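Local coordinates for protein DMATS type aromatic prenyltransferase (Micromonospora olivasterospora, PDB 6ZRY) that probably transfers a dimethylallyl group to the indole ring of tryptophan, as a bacterial DMATS-type aromatic prenyltransferase, and binds tryptophan in its central barrel, at residues D193-A199 with V210-H216; I239-C243 with Y274-V278; S115-F120 with E165-L170; P206-V210 with T263-G267. All blocks are in the same frame, centred on the assembly; numbering follows the deposited sequence.

Contact 1: D193-A199 with V210-H216; sequences DRLTFFA and VKLYLTH
Strands 193-199 and 210-216 form an antiparallel beta hairpin, axes 4.5 Å apart and directions at 141°. Arg-194 with Thr-215 and Ala-199 with Lys-211 are hydrogen-bonded pairs. A classic bulge between them shifts the register: Thr-196 (psi -46°) and Phe-197 both face Tyr-213. Thr-196 N donates to Tyr-213 O at 2.9 Å, Phe-197 N weakly at 3.5 Å. With both chi1 at m, Thr-196 OG1 and Thr-215 OG1 hydrogen-bond at 2.6 Å. Phe-197 and Tyr-213, also m, form an edge-to-face pair: the Phe-197 edge meets the Tyr-213 face, centroids 5.2 Å apart. The sheet face with Phe-197 and Tyr-213 looks into the barrel, and Phe-197 lines the tryptophan pocket. On the other face Phe-198 (t) takes a CH-pi contact from Val-210 CG1, 3.8 Å from its ring centroid. Leu-195 CD2 packs 3.8 Å from Leu-212 CD2. His-216 ND1 donates to Asp-193 OD1 at 2.9 Å. Helices 159-170 and 174-182 cover this outer face; strands 141-149 and 258-265 flank the hairpin.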
loop_
_atom_site.group_PDB
_atom_site.type_symbol
_atom_site.label_atom_id
_atom_site.label_comp_id
_atom_site.label_asym_id
_atom_site.label_seq_id
_atom_site.Cartn_x
_atom_site.Cartn_y
_atom_site.Cartn_z
ATOM N N ASP A 193 -17.656 2.843 4.815
ATOM C CA ASP A 193 -16.795 3.081 3.621
ATOM C C ASP A 193 -15.921 4.321 3.859
ATOM O O ASP A 193 -16.424 5.438 3.806
ATOM C CB ASP A 193 -17.624 3.206 2.352
ATOM C CG ASP A 193 -18.286 1.905 1.912
ATOM O OD1 ASP A 193 -17.818 0.812 2.315
ATOM O OD2 ASP A 193 -19.235 1.990 1.140
ATOM N N ARG A 194 -14.641 4.105 4.099
ATOM C CA ARG A 194 -13.701 5.121 4.623
ATOM C C ARG A 194 -12.716 5.454 3.514
ATOM O O ARG A 194 -12.228 4.534 2.852
ATOM C CB ARG A 194 -13.021 4.578 5.882
ATOM C CG ARG A 194 -13.974 4.411 7.070
ATOM C CD ARG A 194 -14.099 5.614 7.954
ATOM N NE ARG A 194 -12.834 6.010 8.547
ATOM C CZ ARG A 194 -12.311 5.510 9.659
ATOM N NH1 ARG A 194 -12.949 4.572 10.349
ATOM N NH2 ARG A 194 -11.134 5.954 10.075
ATOM N N LEU A 195 -12.443 6.723 3.309
ATOM C CA LEU A 195 -11.412 7.199 2.340
ATOM C C LEU A 195 -10.033 7.110 3.013
ATOM O O LEU A 195 -9.714 7.925 3.919
ATOM C CB LEU A 195 -11.765 8.626 1.906
ATOM C CG LEU A 195 -13.138 8.775 1.245
ATOM C CD1 LEU A 195 -13.617 10.218 1.296
ATOM C CD2 LEU A 195 -13.127 8.266 -0.172
ATOM N N THR A 196 -9.233 6.146 2.601
ATOM C CA THR A 196 -8.061 5.697 3.381
ATOM C C THR A 196 -6.776 6.286 2.806
ATOM O O THR A 196 -5.922 6.690 3.590
ATOM C CB THR A 196 -8.010 4.171 3.453
ATOM O OG1 THR A 196 -9.236 3.761 4.066
ATOM C CG2 THR A 196 -6.817 3.695 4.254
ATOM N N PHE A 197 -6.595 6.253 1.490
ATOM C CA PHE A 197 -5.394 6.822 0.848
ATOM C C PHE A 197 -5.781 7.623 -0.382
ATOM O O PHE A 197 -6.621 7.173 -1.152
ATOM C CB PHE A 197 -4.391 5.762 0.361
ATOM C CG PHE A 197 -3.841 4.837 1.422
ATOM C CD1 PHE A 197 -3.111 5.332 2.486
ATOM C CD2 PHE A 197 -4.012 3.469 1.315
ATOM C CE1 PHE A 197 -2.561 4.477 3.432
ATOM C CE2 PHE A 197 -3.473 2.607 2.261
ATOM C CZ PHE A 197 -2.751 3.116 3.326
ATOM N N PHE A 198 -5.111 8.753 -0.560
ATOM C CA PHE A 198 -5.113 9.550 -1.792
ATOM C C PHE A 198 -3.701 9.498 -2.338
ATOM O O PHE A 198 -2.838 10.140 -1.727
ATOM C CB PHE A 198 -5.593 10.962 -1.449
ATOM C CG PHE A 198 -5.747 11.898 -2.615
ATOM C CD1 PHE A 198 -4.639 12.528 -3.185
ATOM C CD2 PHE A 198 -7.009 12.215 -3.102
ATOM C CE1 PHE A 198 -4.792 13.407 -4.254
ATOM C CE2 PHE A 198 -7.153 13.080 -4.174
ATOM C CZ PHE A 198 -6.048 13.675 -4.744
ATOM N N ALA A 199 -3.463 8.714 -3.377
ATOM C CA ALA A 199 -2.111 8.347 -3.848
ATOM C C ALA A 199 -1.868 8.990 -5.208
ATOM O O ALA A 199 -2.725 8.891 -6.050
ATOM C CB ALA A 199 -1.956 6.856 -3.888
ATOM N N VAL A 210 -4.832 9.885 -10.106
ATOM C CA VAL A 210 -4.938 9.655 -8.640
ATOM C C VAL A 210 -5.430 8.229 -8.413
ATOM O O VAL A 210 -6.328 7.757 -9.157
ATOM C CB VAL A 210 -5.881 10.661 -7.981
ATOM C CG1 VAL A 210 -6.136 10.332 -6.512
ATOM C CG2 VAL A 210 -5.394 12.097 -8.153
ATOM N N LYS A 211 -4.872 7.565 -7.418
ATOM C CA LYS A 211 -5.387 6.281 -6.954
ATOM C C LYS A 211 -6.025 6.517 -5.590
ATOM O O LYS A 211 -5.310 6.951 -4.682
ATOM C CB LYS A 211 -4.233 5.297 -6.965
ATOM C CG LYS A 211 -4.606 3.860 -7.074
ATOM C CD LYS A 211 -3.418 3.038 -7.586
ATOM C CE LYS A 211 -3.338 1.656 -7.000
ATOM N NZ LYS A 211 -2.193 0.895 -7.577
ATOM N N LEU A 212 -7.347 6.337 -5.494
ATOM C CA LEU A 212 -8.089 6.490 -4.233
ATOM C C LEU A 212 -8.380 5.115 -3.659
ATOM O O LEU A 212 -8.946 4.285 -4.377
ATOM C CB LEU A 212 -9.378 7.265 -4.496
ATOM C CG LEU A 212 -10.203 7.609 -3.257
ATOM C CD1 LEU A 212 -9.494 8.611 -2.367
ATOM C CD2 LEU A 212 -11.568 8.132 -3.654
ATOM N N TYR A 213 -8.085 4.923 -2.390
ATOM C CA TYR A 213 -8.336 3.647 -1.692
ATOM C C TYR A 213 -9.483 3.821 -0.714
ATOM O O TYR A 213 -9.426 4.802 0.079
ATOM C CB TYR A 213 -7.104 3.203 -0.928
ATOM C CG TYR A 213 -5.898 2.785 -1.725
ATOM C CD1 TYR A 213 -5.198 3.680 -2.524
ATOM C CD2 TYR A 213 -5.355 1.512 -1.563
ATOM C CE1 TYR A 213 -4.053 3.311 -3.208
ATOM C CE2 TYR A 213 -4.200 1.132 -2.238
ATOM C CZ TYR A 213 -3.547 2.040 -3.059
ATOM O OH TYR A 213 -2.395 1.715 -3.716
ATOM N N LEU A 214 -10.462 2.926 -0.760
ATOM C CA LEU A 214 -11.636 2.884 0.161
ATOM C C LEU A 214 -11.506 1.636 1.029
ATOM O O LEU A 214 -11.255 0.581 0.459
ATOM C CB LEU A 214 -12.921 2.784 -0.649
ATOM C CG LEU A 214 -13.546 4.067 -1.151
ATOM C CD1 LEU A 214 -12.577 4.870 -1.973
ATOM C CD2 LEU A 214 -14.797 3.728 -1.997
ATOM N N THR A 215 -11.702 1.762 2.322
ATOM C CA THR A 215 -11.752 0.630 3.257
ATOM C C THR A 215 -13.216 0.319 3.502
ATOM O O THR A 215 -13.963 1.238 3.899
ATOM C CB THR A 215 -10.975 0.914 4.542
ATOM O OG1 THR A 215 -9.617 1.218 4.183
ATOM C CG2 THR A 215 -11.021 -0.242 5.512
ATOM N N HIS A 216 -13.602 -0.919 3.253
ATOM C CA HIS A 216 -14.981 -1.422 3.372
ATOM C C HIS A 216 -15.104 -2.202 4.680
ATOM O O HIS A 216 -14.804 -3.406 4.673
ATOM C CB HIS A 216 -15.330 -2.290 2.152
ATOM C CG HIS A 216 -15.227 -1.579 0.853
ATOM N ND1 HIS A 216 -16.119 -0.581 0.478
ATOM C CD2 HIS A 216 -14.385 -1.737 -0.189
ATOM C CE1 HIS A 216 -15.802 -0.138 -0.714
ATOM N NE2 HIS A 216 -14.769 -0.841 -1.158
#

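Contact 2: I239-C243 with Y274-V278; sequences IEEFC and YSIYV
Residues 239-243 form a helical turn within helix 236-247. Residues 274-278 are extended, within strand 273-278. The two axes approach to 9.9 Å and run nearly the same way, at 18°. The closest CA pairs are Ile-239 with Ile-276 at 7.3 Å and Cys-243 with Val-278 at 7.0 Å. Strand alternation sends the CB atoms of Tyr-274, Ile-276 and Val-278 toward the helix, while Ser-275 and Tyr-277 point away. Ile-239 (m, t) puts CD1 3.7 Å from Tyr-274 CE2 and CG2 4.1 Å from Ile-276 CG2. Phe-242 (chi1 t) extends its ring across the strand, with CD2 4.0 Å from Ile-276 CG2 and CE2 4.1 Å from Val-278 CG2. Cys-243 SG sits 3.9 Å from Ile-276 CG1. This is the layering of the ABBA fold, with a helix packed outside the barrel wall. Tyr-277, on the inner side, touches the bound tryptophan. The helix-strand interface is apolar, so it is held by burial and shape rather than by directed polar bonds.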
loop_
_atom_site.group_PDB
_atom_site.type_symbol
_atom_site.label_atom_id
_atom_site.label_comp_id
_atom_site.label_asym_id
_atom_site.label_seq_id
_atom_site.Cartn_x
_atom_site.Cartn_y
_atom_site.Cartn_z
ATOM N N ILE A 239 -13.565 -10.892 -9.347
ATOM C CA ILE A 239 -13.208 -10.286 -8.030
ATOM C C ILE A 239 -13.699 -11.228 -6.937
ATOM O O ILE A 239 -12.926 -11.538 -6.041
ATOM C CB ILE A 239 -13.748 -8.853 -7.871
ATOM C CG1 ILE A 239 -13.117 -7.911 -8.887
ATOM C CG2 ILE A 239 -13.543 -8.341 -6.445
ATOM C CD1 ILE A 239 -13.895 -6.638 -9.093
ATOM N N GLU A 240 -14.944 -11.723 -7.041
ATOM C CA GLU A 240 -15.500 -12.681 -6.044
ATOM C C GLU A 240 -14.668 -13.956 -5.993
ATOM O O GLU A 240 -14.413 -14.411 -4.877
ATOM C CB GLU A 240 -16.964 -13.004 -6.344
ATOM C CG GLU A 240 -17.822 -11.803 -6.211
ATOM C CD GLU A 240 -19.261 -12.086 -5.918
ATOM O OE1 GLU A 240 -19.815 -13.050 -6.563
ATOM O OE2 GLU A 240 -19.834 -11.354 -5.053
ATOM N N GLU A 241 -14.265 -14.512 -7.141
ATOM C CA GLU A 241 -13.426 -15.750 -7.198
ATOM C C GLU A 241 -12.118 -15.477 -6.432
ATOM O O GLU A 241 -11.680 -16.341 -5.651
ATOM C CB GLU A 241 -13.122 -16.161 -8.638
ATOM C CG GLU A 241 -14.319 -16.825 -9.330
ATOM C CD GLU A 241 -14.236 -17.005 -10.839
ATOM O OE1 GLU A 241 -15.202 -17.559 -11.417
ATOM O OE2 GLU A 241 -13.240 -16.592 -11.432
ATOM N N PHE A 242 -11.515 -14.328 -6.674
ATOM C CA PHE A 242 -10.255 -13.928 -6.015
ATOM C C PHE A 242 -10.475 -13.893 -4.499
ATOM O O PHE A 242 -9.640 -14.418 -3.730
ATOM C CB PHE A 242 -9.788 -12.586 -6.552
ATOM C CG PHE A 242 -8.446 -12.200 -6.043
ATOM C CD1 PHE A 242 -7.298 -12.683 -6.657
ATOM C CD2 PHE A 242 -8.324 -11.387 -4.937
ATOM C CE1 PHE A 242 -6.048 -12.324 -6.192
ATOM C CE2 PHE A 242 -7.061 -11.050 -4.463
ATOM C CZ PHE A 242 -5.941 -11.513 -5.104
ATOM N N CYS A 243 -11.571 -13.300 -4.065
ATOM C CA CYS A 243 -11.869 -13.113 -2.624
ATOM C C CYS A 243 -12.131 -14.475 -1.954
ATOM O O CYS A 243 -11.629 -14.678 -0.820
ATOM C CB CYS A 243 -13.017 -12.135 -2.422
ATOM S SG CYS A 243 -12.543 -10.413 -2.710
ATOM N N TYR A 274 -8.964 -0.805 -11.212
ATOM C CA TYR A 274 -9.472 -1.251 -9.906
ATOM C C TYR A 274 -8.513 -2.286 -9.340
ATOM O O TYR A 274 -8.103 -3.167 -10.098
ATOM C CB TYR A 274 -10.855 -1.871 -10.038
ATOM C CG TYR A 274 -11.389 -2.369 -8.733
ATOM C CD1 TYR A 274 -11.912 -1.497 -7.805
ATOM C CD2 TYR A 274 -11.352 -3.724 -8.417
ATOM C CE1 TYR A 274 -12.383 -1.939 -6.588
ATOM C CE2 TYR A 274 -11.840 -4.185 -7.211
ATOM C CZ TYR A 274 -12.341 -3.293 -6.295
ATOM O OH TYR A 274 -12.816 -3.731 -5.102
ATOM N N SER A 275 -8.216 -2.211 -8.052
ATOM C CA SER A 275 -7.559 -3.302 -7.291
ATOM C C SER A 275 -8.378 -3.628 -6.060
ATOM O O SER A 275 -8.926 -2.721 -5.471
ATOM C CB SER A 275 -6.158 -2.966 -6.907
ATOM O OG SER A 275 -5.381 -2.779 -8.070
ATOM N N ILE A 276 -8.448 -4.895 -5.725
ATOM C CA ILE A 276 -9.013 -5.425 -4.465
ATOM C C ILE A 276 -7.835 -5.938 -3.628
ATOM O O ILE A 276 -6.943 -6.626 -4.193
ATOM C CB ILE A 276 -10.098 -6.498 -4.739
ATOM C CG1 ILE A 276 -10.693 -7.066 -3.454
ATOM C CG2 ILE A 276 -9.608 -7.627 -5.633
ATOM C CD1 ILE A 276 -11.506 -6.110 -2.665
ATOM N N TYR A 277 -7.803 -5.569 -2.364
ATOM C CA TYR A 277 -6.739 -5.927 -1.410
ATOM C C TYR A 277 -7.362 -6.737 -0.307
ATOM O O TYR A 277 -8.172 -6.219 0.460
ATOM C CB TYR A 277 -6.022 -4.689 -0.858
ATOM C CG TYR A 277 -5.531 -3.717 -1.900
ATOM C CD1 TYR A 277 -6.415 -2.839 -2.513
ATOM C CD2 TYR A 277 -4.203 -3.642 -2.262
ATOM C CE1 TYR A 277 -6.006 -1.962 -3.492
ATOM C CE2 TYR A 277 -3.761 -2.749 -3.223
ATOM C CZ TYR A 277 -4.669 -1.902 -3.841
ATOM O OH TYR A 277 -4.265 -1.003 -4.792
ATOM N N VAL A 278 -7.036 -8.024 -0.260
ATOM C CA VAL A 278 -7.496 -8.910 0.814
ATOM C C VAL A 278 -6.413 -8.961 1.885
ATOM O O VAL A 278 -5.283 -9.414 1.607
ATOM C CB VAL A 278 -7.817 -10.318 0.287
ATOM C CG1 VAL A 278 -8.266 -11.238 1.400
ATOM C CG2 VAL A 278 -8.854 -10.269 -0.832
#

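Contact 3: S115-F120 with E165-L170; sequences SVRDLF and EALHRL
The partner of helical segment 165-170 is 115-120, a turn leading into a short, weakly bonded helix at about 117-120. Their closest CA pair is Val-116 with Ala-166, 5.6 Å apart. Glu-165 comes first; Glu-165 CG is 4.0 Å from Leu-119 CD2. Ala-166 points toward the other segment, and three side chains meet its CB. Ala-166 CB lies 3.8 Å from Leu-119 CD1, 4.0 Å from Val-116 CG1 and 4.0 Å from Phe-120 CE1. Three residues on, Arg-169 (chi1 m) reaches across as the polar part of the contact. Arg-169 NH1 donates to Ser-115 O at 2.8 Å and to Asp-118 OD1 at 2.6 Å; Arg-169 NH2 donates to Asp-118 OD2 at 3.2 Å. Asp-118 takes chi1 p, and the result is a two-pronged salt bridge. Leu-119 CD2 lies over one face of the guanidinium, 3.3 Å from Arg-169 NH2. Leu-170 (m, t) closes the row, with CG 3.9 Å from Val-116 CG1. The contact joins two helical parts outside the barrel. Beneath them, Phe-120, Ala-166, Leu-167 and Leu-170 pack on Phe-198 of strand 193-201, while Leu-167 and Leu-170 also touch Val-210 of strand 209-220.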
loop_
_atom_site.group_PDB
_atom_site.type_symbol
_atom_site.label_atom_id
_atom_site.label_comp_id
_atom_site.label_asym_id
_atom_site.label_seq_id
_atom_site.Cartn_x
_atom_site.Cartn_y
_atom_site.Cartn_z
ATOM N N SER A 115 -0.001 21.548 -5.992
ATOM C CA SER A 115 -1.257 22.279 -6.252
ATOM C C SER A 115 -2.349 21.875 -5.237
ATOM O O SER A 115 -3.311 22.658 -5.093
ATOM C CB SER A 115 -1.705 22.110 -7.686
ATOM O OG SER A 115 -2.438 20.898 -7.864
ATOM N N VAL A 116 -2.211 20.741 -4.525
ATOM C CA VAL A 116 -3.269 20.265 -3.569
ATOM C C VAL A 116 -2.767 20.248 -2.113
ATOM O O VAL A 116 -3.577 19.884 -1.240
ATOM C CB VAL A 116 -3.799 18.876 -3.965
ATOM C CG1 VAL A 116 -4.554 18.922 -5.294
ATOM C CG2 VAL A 116 -2.694 17.839 -4.004
ATOM N N ARG A 117 -1.498 20.624 -1.866
ATOM C CA ARG A 117 -0.819 20.596 -0.537
ATOM C C ARG A 117 -1.668 21.301 0.534
ATOM O O ARG A 117 -1.879 20.709 1.609
ATOM C CB ARG A 117 0.542 21.293 -0.654
ATOM C CG ARG A 117 1.545 20.907 0.422
ATOM C CD ARG A 117 2.949 21.388 0.076
ATOM N NE ARG A 117 3.507 20.686 -1.077
ATOM C CZ ARG A 117 3.949 19.431 -1.068
ATOM N NH1 ARG A 117 4.434 18.906 -2.176
ATOM N NH2 ARG A 117 3.913 18.698 0.045
ATOM N N ASP A 118 -2.146 22.509 0.246
ATOM C CA ASP A 118 -2.885 23.366 1.209
ATOM C C ASP A 118 -4.189 22.704 1.637
ATOM O O ASP A 118 -4.658 23.034 2.748
ATOM C CB ASP A 118 -3.130 24.786 0.670
ATOM C CG ASP A 118 -4.126 24.896 -0.461
ATOM O OD1 ASP A 118 -3.811 24.425 -1.558
ATOM O OD2 ASP A 118 -5.208 25.476 -0.233
ATOM N N LEU A 119 -4.779 21.822 0.806
ATOM C CA LEU A 119 -6.036 21.136 1.164
ATOM C C LEU A 119 -5.765 20.123 2.265
ATOM O O LEU A 119 -6.646 19.946 3.102
ATOM C CB LEU A 119 -6.651 20.457 -0.071
ATOM C CG LEU A 119 -7.025 21.385 -1.212
ATOM C CD1 LEU A 119 -7.536 20.581 -2.392
ATOM C CD2 LEU A 119 -8.070 22.408 -0.775
ATOM N N PHE A 120 -4.585 19.494 2.276
ATOM C CA PHE A 120 -4.192 18.495 3.298
ATOM C C PHE A 120 -3.469 19.170 4.468
ATOM O O PHE A 120 -3.436 18.573 5.508
ATOM C CB PHE A 120 -3.351 17.365 2.681
ATOM C CG PHE A 120 -4.100 16.539 1.651
ATOM C CD1 PHE A 120 -4.249 16.999 0.348
ATOM C CD2 PHE A 120 -4.630 15.294 1.977
ATOM C CE1 PHE A 120 -4.918 16.248 -0.604
ATOM C CE2 PHE A 120 -5.312 14.543 1.025
ATOM C CZ PHE A 120 -5.453 15.016 -0.266
ATOM N N GLU A 165 -12.391 18.332 -3.478
ATOM C CA GLU A 165 -11.723 19.611 -3.824
ATOM C C GLU A 165 -10.338 19.325 -4.415
ATOM O O GLU A 165 -9.971 19.998 -5.382
ATOM C CB GLU A 165 -11.667 20.555 -2.626
ATOM C CG GLU A 165 -11.374 21.987 -3.025
ATOM C CD GLU A 165 -12.024 22.454 -4.324
ATOM O OE1 GLU A 165 -11.265 22.779 -5.244
ATOM O OE2 GLU A 165 -13.305 22.488 -4.415
ATOM N N ALA A 166 -9.595 18.350 -3.870
ATOM C CA ALA A 166 -8.273 17.969 -4.420
ATOM C C ALA A 166 -8.425 17.440 -5.852
ATOM O O ALA A 166 -7.625 17.845 -6.718
ATOM C CB ALA A 166 -7.599 16.983 -3.521
ATOM N N LEU A 167 -9.402 16.560 -6.120
ATOM C CA LEU A 167 -9.580 16.007 -7.480
ATOM C C LEU A 167 -10.026 17.118 -8.437
ATOM O O LEU A 167 -9.476 17.181 -9.526
ATOM C CB LEU A 167 -10.572 14.857 -7.453
ATOM C CG LEU A 167 -10.088 13.611 -6.740
ATOM C CD1 LEU A 167 -11.172 12.553 -6.767
ATOM C CD2 LEU A 167 -8.816 13.092 -7.372
ATOM N N HIS A 168 -10.933 18.005 -8.022
ATOM C CA HIS A 168 -11.362 19.165 -8.861
ATOM C C HIS A 168 -10.141 20.000 -9.264
ATOM O O HIS A 168 -9.984 20.319 -10.462
ATOM C CB HIS A 168 -12.407 20.017 -8.127
ATOM C CG HIS A 168 -12.794 21.225 -8.903
ATOM N ND1 HIS A 168 -13.206 21.148 -10.207
ATOM C CD2 HIS A 168 -12.778 22.519 -8.588
ATOM C CE1 HIS A 168 -13.430 22.354 -10.657
ATOM N NE2 HIS A 168 -13.177 23.206 -9.692
ATOM N N ARG A 169 -9.270 20.317 -8.321
ATOM C CA ARG A 169 -8.060 21.118 -8.614
ATOM C C ARG A 169 -7.218 20.418 -9.668
ATOM O O ARG A 169 -6.583 21.097 -10.442
ATOM C CB ARG A 169 -7.198 21.338 -7.387
ATOM C CG ARG A 169 -7.786 22.338 -6.418
ATOM C CD ARG A 169 -6.738 23.316 -5.988
ATOM N NE ARG A 169 -7.210 24.063 -4.843
ATOM C CZ ARG A 169 -6.553 24.210 -3.712
ATOM N NH1 ARG A 169 -5.344 23.687 -3.553
ATOM N NH2 ARG A 169 -7.107 24.914 -2.740
ATOM N N LEU A 170 -7.176 19.097 -9.660
ATOM C CA LEU A 170 -6.271 18.355 -10.564
ATOM C C LEU A 170 -6.901 18.188 -11.944
ATOM O O LEU A 170 -6.200 17.706 -12.828
ATOM C CB LEU A 170 -5.938 17.019 -9.916
ATOM C CG LEU A 170 -5.025 17.126 -8.699
ATOM C CD1 LEU A 170 -4.893 15.768 -8.018
ATOM C CD2 LEU A 170 -3.651 17.659 -9.098
#

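Contact 4: P206-V210 with T263-G267; sequences PQARV and TFTEG
Backbone hydrogen bonds set the register. Val-210 and Phe-264 form an antiparallel hydrogen-bonded pair: Phe-264 N to Val-210 O is 2.8 Å, and Val-210 N to Phe-264 O is 3.1 Å. Arg-209 and Thr-265 follow as a non-hydrogen-bonded pair, with CA atoms 4.8 Å apart. Beyond them the strands fray, and Glu-266 N to Ala-208 O is weak at 3.5 Å. A side chain takes over there. Glu-266, chi1 m and chi2 t, accepts from Ala-208 N through OE1 at 2.6 Å. This is one end of the barrel wall, where strand 209-220 begins and strand 258-265 ends. Asp-269, a calcium ligand in a structure of this protein, lies just along the chain. A water bridges two side chains, accepting from Arg-209 NE at 2.9 Å and lying 2.8 Å from Thr-265 OG1. By packing, the Thr-263 methyl CG2 lies over one face of the Arg-209 guanidinium, 3.7 Å from Arg-209 NH2. On the opposite face Val-210 CB is 4.5 Å from Phe-264 CD2, and both residues pack under helix 159-170.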
loop_
_atom_site.group_PDB
_atom_site.type_symbol
_atom_site.label_atom_id
_atom_site.label_comp_id
_atom_site.label_asym_id
_atom_site.label_seq_id
_atom_site.Cartn_x
_atom_site.Cartn_y
_atom_site.Cartn_z
ATOM N N PRO A 206 2.241 13.054 -17.868
ATOM C CA PRO A 206 1.594 13.778 -18.961
ATOM C C PRO A 206 0.155 14.208 -18.630
ATOM O O PRO A 206 -0.276 15.188 -19.144
ATOM C CB PRO A 206 1.595 12.772 -20.131
ATOM C CG PRO A 206 1.768 11.406 -19.461
ATOM C CD PRO A 206 2.627 11.684 -18.248
ATOM N N GLN A 207 -0.544 13.459 -17.771
ATOM C CA GLN A 207 -1.928 13.797 -17.358
ATOM C C GLN A 207 -2.099 13.532 -15.855
ATOM O O GLN A 207 -1.311 12.749 -15.268
ATOM C CB GLN A 207 -2.931 13.047 -18.239
ATOM C CG GLN A 207 -2.668 11.562 -18.363
ATOM C CD GLN A 207 -3.625 10.885 -19.311
ATOM O OE1 GLN A 207 -4.538 11.513 -19.869
ATOM N NE2 GLN A 207 -3.423 9.585 -19.499
ATOM N N ALA A 208 -3.047 14.213 -15.238
ATOM C CA ALA A 208 -3.380 14.038 -13.818
ATOM C C ALA A 208 -3.879 12.600 -13.626
ATOM O O ALA A 208 -4.656 12.090 -14.493
ATOM C CB ALA A 208 -4.405 15.069 -13.396
ATOM N N ARG A 209 -3.464 11.976 -12.548
ATOM C CA ARG A 209 -3.846 10.586 -12.211
ATOM C C ARG A 209 -3.792 10.440 -10.693
ATOM O O ARG A 209 -2.819 10.934 -10.083
ATOM C CB ARG A 209 -2.908 9.645 -12.951
ATOM C CG ARG A 209 -2.999 8.187 -12.535
ATOM C CD ARG A 209 -2.017 7.380 -13.373
ATOM N NE ARG A 209 -2.729 6.873 -14.531
ATOM C CZ ARG A 209 -2.936 5.587 -14.796
ATOM N NH1 ARG A 209 -3.622 5.243 -15.875
ATOM N NH2 ARG A 209 -2.440 4.651 -14.000
ATOM N N VAL A 210 -4.832 9.885 -10.106
ATOM C CA VAL A 210 -4.938 9.655 -8.640
ATOM C C VAL A 210 -5.430 8.229 -8.413
ATOM O O VAL A 210 -6.328 7.757 -9.157
ATOM C CB VAL A 210 -5.881 10.661 -7.981
ATOM C CG1 VAL A 210 -6.136 10.332 -6.512
ATOM C CG2 VAL A 210 -5.394 12.097 -8.153
ATOM N N THR A 263 -8.533 3.966 -9.847
ATOM C CA THR A 263 -7.622 4.814 -10.618
ATOM C C THR A 263 -8.445 5.820 -11.410
ATOM O O THR A 263 -9.228 5.389 -12.259
ATOM C CB THR A 263 -6.704 3.984 -11.509
ATOM O OG1 THR A 263 -5.983 3.098 -10.663
ATOM C CG2 THR A 263 -5.712 4.835 -12.252
ATOM N N PHE A 264 -8.265 7.100 -11.100
ATOM C CA PHE A 264 -8.925 8.261 -11.746
ATOM C C PHE A 264 -7.947 8.874 -12.729
ATOM O O PHE A 264 -6.774 9.156 -12.352
ATOM C CB PHE A 264 -9.362 9.306 -10.723
ATOM C CG PHE A 264 -10.264 8.791 -9.638
ATOM C CD1 PHE A 264 -11.293 7.903 -9.926
ATOM C CD2 PHE A 264 -10.099 9.195 -8.322
ATOM C CE1 PHE A 264 -12.150 7.451 -8.926
ATOM C CE2 PHE A 264 -10.951 8.729 -7.329
ATOM C CZ PHE A 264 -11.964 7.852 -7.634
ATOM N N THR A 265 -8.403 9.087 -13.945
ATOM C CA THR A 265 -7.580 9.654 -15.024
ATOM C C THR A 265 -8.346 10.786 -15.724
ATOM O O THR A 265 -9.604 10.784 -15.682
ATOM C CB THR A 265 -7.126 8.526 -15.956
ATOM O OG1 THR A 265 -6.095 9.101 -16.749
ATOM C CG2 THR A 265 -8.255 7.949 -16.789
ATOM N N GLU A 266 -7.594 11.709 -16.331
ATOM C CA GLU A 266 -8.129 12.873 -17.078
ATOM C C GLU A 266 -9.042 12.424 -18.218
ATOM O O GLU A 266 -8.686 11.472 -18.938
ATOM C CB GLU A 266 -6.994 13.659 -17.698
ATOM C CG GLU A 266 -6.294 14.567 -16.739
ATOM C CD GLU A 266 -5.393 15.553 -17.458
ATOM O OE1 GLU A 266 -4.286 15.762 -16.994
ATOM O OE2 GLU A 266 -5.819 16.084 -18.512
ATOM N N GLY A 267 -10.175 13.096 -18.363
ATOM C CA GLY A 267 -11.080 12.934 -19.506
ATOM C C GLY A 267 -11.990 11.720 -19.397
ATOM O O GLY A 267 -12.795 11.534 -20.316
HETATM O O HOH W 1 -3.445 8.203 -17.028
#

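In the fold
All four contacts belong to one ABBA barrel. Along the chain, contact 3 closes before the others open. Contact 1 closes before contact 2 opens, while contact 4 interleaves with both. Contacts 1 and 4 share Val-210 and strand 209-220, and their centres are 16 Å apart. Strand 258-265 of contact 4 then pairs with strand 273-278 of contact 2, so these three contacts follow one another round the sheet. Tyr-213 and Tyr-277 touch across contacts 1 and 2 on the tryptophan side. Contact 3 lies outside, with Leu-167 against Phe-198, Val-210 and Phe-264. Contacts 2 and 3, 29 Å apart between centres, mark separate parts of the helical layer around the substrate-binding barrel.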